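Local coordinates for N-acetylglucosamine 2-epimerase (Xylella fastidiosa, PDB 3GT5), which belongs to the N-acylglucosamine 2-epimerase family and probably interconverts sugars as an isomerase, at residues Ser284-Ala287 with Val288-Gly291; Asn175-Met178 with Cys179-Met182. All coordinates share one frame; numbering follows the deposited sequence.

Contact 1: Ser284-Ala287 with Val288-Gly291; sequences SWDA and VRGG
Asp286 and Arg289 meet through both charge and backbone, a worked example of how one carboxylate can organise a short turn. The two Asp286 oxygens divide the work. OD1 offers its syn lone pair to Arg289 NE at 2.8 Å in a salt bridge, with a weak second bond from Arg289 NH2. OD1 lies at the guanidinium edge, about 20° out of its plane, and the bend of the Arg289 chain at chi3 folds the group back to this position. OD2 receives Arg289 N at 2.9 Å, the amide arriving almost straight but from above the carboxylate plane; a weak bond from Val288 N to the same oxygen gives the pattern of an Asx turn. Lys307 shares OD1, while Asp305 pairs with NH2 and Asp361 with NH1, so that opposite charges probably balance in part within the cluster.

Backbone bonds close the same loop after helix 269-284. Asp286 O accepts Gly290 N at 2.9 Å, and Asp286 N gives a nearly straight bond to Gly291 O at 2.9 Å, the pairing expected of a six-residue beta-bulge loop. Gly290 and Gly291 both have positive phi, which the missing CB makes easy.

Packing is supplied by Trp285. Its chi1 of 177° swings the indole away from the backbone N and along the returning chain, and Gly291 N sits 3.3 Å from Trp285 CZ3, over one face and offset toward the rim. Gly290 CA lies farther off the same face, 4.1 Å from Trp285 CZ2. Trp334 meets the indole edge-to-face, and Arg337, Leu338 and Tyr341 of helix 329-346 also touch it.

Contact 2: Asn175-Met178 with Cys179-Met182; sequences NMHM and CEAM
His177 places CG anti to its carbonyl carbon (chi1 -69°), while Glu180, one turn on, sets CG anti to its backbone N (chi1 172°) and runs on extended. The two side chains therefore travel side by side in the same direction and bring OE1 to the ring edge at ND1. His177 ND1 donates to Glu180 OE1 at 2.7 Å in a nearly straight bond; the oxygen is close to the ring plane, and ND1 approaches nearly along its C-O axis. Ring and carboxylate planes are 43° apart, so the two groups are joined at this edge without stacking. On one face of the imidazole, offset toward the rim, lies the methyl CE of Met176.

Met178 and Met182 make the apolar counterpart elsewhere on the helix. The Met178 chain is bent at both chi2 and chi3, and its SD comes 3.9 Å from Met182 CE where the two chains cross. Beneath these side chains run ordinary i to i+4 helical bonds, such as Ala181 N to His177 O at 2.9 Å and Met182 N to Met178 O at 2.8 Å. The segment belongs to helix 172-189 of the (alpha/alpha)6 barrel expected for this family. Tyr113 and Phe117 of helix 112-127 meet the His177 ring, and Met176 and His177 touch helix 247-263.

Glu180 OE2 is bonded in turn to Tyr377 OH, making Tyr377 a second-shell support for the carboxylate that receives His177. The consequence is an imidazole whose rotation is fixed through ND1 by Glu180 OE1, the carboxylate being held in turn at OE2 by Tyr377.

In the fold
Both contacts join side chains a few residues apart, at different depths of the fold. Contact 2 is buried, its centre about 9 Å from the centre of the chain, within one helix that packs on helices 112-127, 192-211 and 247-263 and on strand 155-160. Contact 1 lies about 23 Å out, in the partly buried turn leading from helix 269-284 toward strand 295-296. Their acids differ: in the turn, a carboxylate works among several charged partners and backbone amides, whereas in the helix that of Glu180, not fully buried, joins a histidine and a tyrosine hydroxyl, apart from the methionine packing. Nearest atoms are about 14 Å apart, and no secondary-structure element is shared.

Contact 1: Ser284-Ala287 with Val288-Gly291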
# COMPACT_ATOMS: atom_id res chain seq x y z
N SER A 284 -15.45 10.82 6.75
CA SER A 284 -15.73 9.41 6.34
C SER A 284 -16.09 8.43 7.45
O SER A 284 -16.52 7.35 7.13
CB SER A 284 -14.55 8.84 5.54
OG SER A 284 -13.42 8.75 6.39
N TRP A 285 -15.93 8.78 8.73
CA TRP A 285 -16.23 7.84 9.81
C TRP A 285 -17.75 7.70 9.95
O TRP A 285 -18.46 8.70 10.04
CB TRP A 285 -15.62 8.31 11.13
CG TRP A 285 -15.96 7.42 12.30
CD1 TRP A 285 -16.90 7.68 13.28
CD2 TRP A 285 -15.40 6.14 12.61
NE1 TRP A 285 -16.94 6.63 14.18
CE2 TRP A 285 -16.03 5.68 13.80
CE3 TRP A 285 -14.41 5.33 12.02
CZ2 TRP A 285 -15.70 4.45 14.40
CZ3 TRP A 285 -14.08 4.11 12.62
CH2 TRP A 285 -14.73 3.68 13.79
N ASP A 286 -18.24 6.46 9.90
CA ASP A 286 -19.65 6.11 10.08
C ASP A 286 -19.93 6.09 11.61
O ASP A 286 -19.63 5.13 12.28
CB ASP A 286 -19.91 4.78 9.40
CG ASP A 286 -21.40 4.41 9.32
OD1 ASP A 286 -21.74 3.59 8.40
OD2 ASP A 286 -22.15 4.88 10.19
N ALA A 287 -20.50 7.18 12.15
CA ALA A 287 -20.71 7.27 13.60
C ALA A 287 -21.82 6.31 14.04
O ALA A 287 -21.86 5.93 15.20
CB ALA A 287 -21.01 8.71 14.05
N VAL A 288 -22.66 5.88 13.10
CA VAL A 288 -23.77 4.97 13.41
C VAL A 288 -23.33 3.48 13.42
O VAL A 288 -23.49 2.80 14.43
CB VAL A 288 -24.95 5.18 12.44
CG1 VAL A 288 -26.11 4.19 12.75
CG2 VAL A 288 -25.44 6.61 12.51
N ARG A 289 -22.77 3.02 12.31
CA ARG A 289 -22.42 1.60 12.11
C ARG A 289 -20.93 1.28 12.34
O ARG A 289 -20.55 0.11 12.42
CB ARG A 289 -22.87 1.18 10.71
CG ARG A 289 -24.37 1.46 10.47
CD ARG A 289 -24.84 1.32 8.99
NE ARG A 289 -24.17 2.27 8.09
CZ ARG A 289 -24.31 2.29 6.76
NH1 ARG A 289 -25.13 1.44 6.14
NH2 ARG A 289 -23.63 3.18 6.04
N GLY A 290 -20.10 2.31 12.51
CA GLY A 290 -18.64 2.12 12.68
C GLY A 290 -17.92 2.03 11.34
O GLY A 290 -18.49 1.62 10.33
N GLY A 291 -16.64 2.44 11.34
CA GLY A 291 -15.75 2.17 10.19
C GLY A 291 -15.66 3.39 9.28
O GLY A 291 -16.56 4.19 9.23

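Contact 2: Asn175-Met178 with Cys179-Met182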
# COMPACT_ATOMS: atom_id res chain seq x y z
N ASN A 175 2.44 7.53 -7.34
CA ASN A 175 3.40 8.42 -6.70
C ASN A 175 3.42 8.22 -5.19
O ASN A 175 4.47 8.30 -4.55
CB ASN A 175 3.11 9.85 -7.13
CG ASN A 175 3.64 10.12 -8.52
OD1 ASN A 175 4.84 10.28 -8.69
ND2 ASN A 175 2.75 10.11 -9.55
N MET A 176 2.25 7.98 -4.62
CA MET A 176 2.11 7.67 -3.18
C MET A 176 2.84 6.37 -2.82
O MET A 176 3.65 6.33 -1.87
CB MET A 176 0.63 7.55 -2.81
CG MET A 176 0.34 7.43 -1.32
SD MET A 176 -1.46 6.98 -0.94
CE MET A 176 -1.40 5.40 -1.70
N HIS A 177 2.61 5.30 -3.61
CA HIS A 177 3.32 4.06 -3.38
C HIS A 177 4.79 4.18 -3.69
O HIS A 177 5.59 3.49 -3.08
CB HIS A 177 2.65 2.89 -4.08
CG HIS A 177 1.34 2.55 -3.45
ND1 HIS A 177 1.27 2.02 -2.18
CD2 HIS A 177 0.07 2.71 -3.87
CE1 HIS A 177 -0.01 1.85 -1.85
NE2 HIS A 177 -0.75 2.25 -2.87
N MET A 178 5.15 5.02 -4.66
CA MET A 178 6.56 5.26 -4.95
C MET A 178 7.24 6.00 -3.78
O MET A 178 8.37 5.71 -3.47
CB MET A 178 6.78 6.00 -6.28
CG MET A 178 8.23 5.92 -6.81
SD MET A 178 8.84 4.26 -7.16
CE MET A 178 7.88 4.01 -8.66
N CYS A 179 6.55 6.92 -3.11
CA CYS A 179 7.11 7.59 -1.92
C CYS A 179 7.40 6.54 -0.85
O CYS A 179 8.50 6.49 -0.28
CB CYS A 179 6.17 8.70 -1.42
SG CYS A 179 6.61 9.47 0.13
N GLU A 180 6.42 5.65 -0.61
CA GLU A 180 6.57 4.52 0.29
C GLU A 180 7.77 3.63 -0.07
O GLU A 180 8.56 3.25 0.85
CB GLU A 180 5.27 3.70 0.25
CG GLU A 180 5.30 2.38 0.98
CD GLU A 180 4.09 1.48 0.57
OE1 GLU A 180 3.36 1.83 -0.41
OE2 GLU A 180 3.84 0.42 1.20
N ALA A 181 7.92 3.29 -1.37
CA ALA A 181 9.02 2.45 -1.84
C ALA A 181 10.34 3.14 -1.68
O ALA A 181 11.33 2.48 -1.33
CB ALA A 181 8.83 2.01 -3.32
N MET A 182 10.37 4.47 -1.90
CA MET A 182 11.60 5.22 -1.77
C MET A 182 12.06 5.31 -0.32
O MET A 182 13.27 5.22 -0.05
CB MET A 182 11.52 6.59 -2.43
CG MET A 182 11.48 6.53 -3.96
SD MET A 182 12.96 5.80 -4.80
CE MET A 182 12.30 5.83 -6.51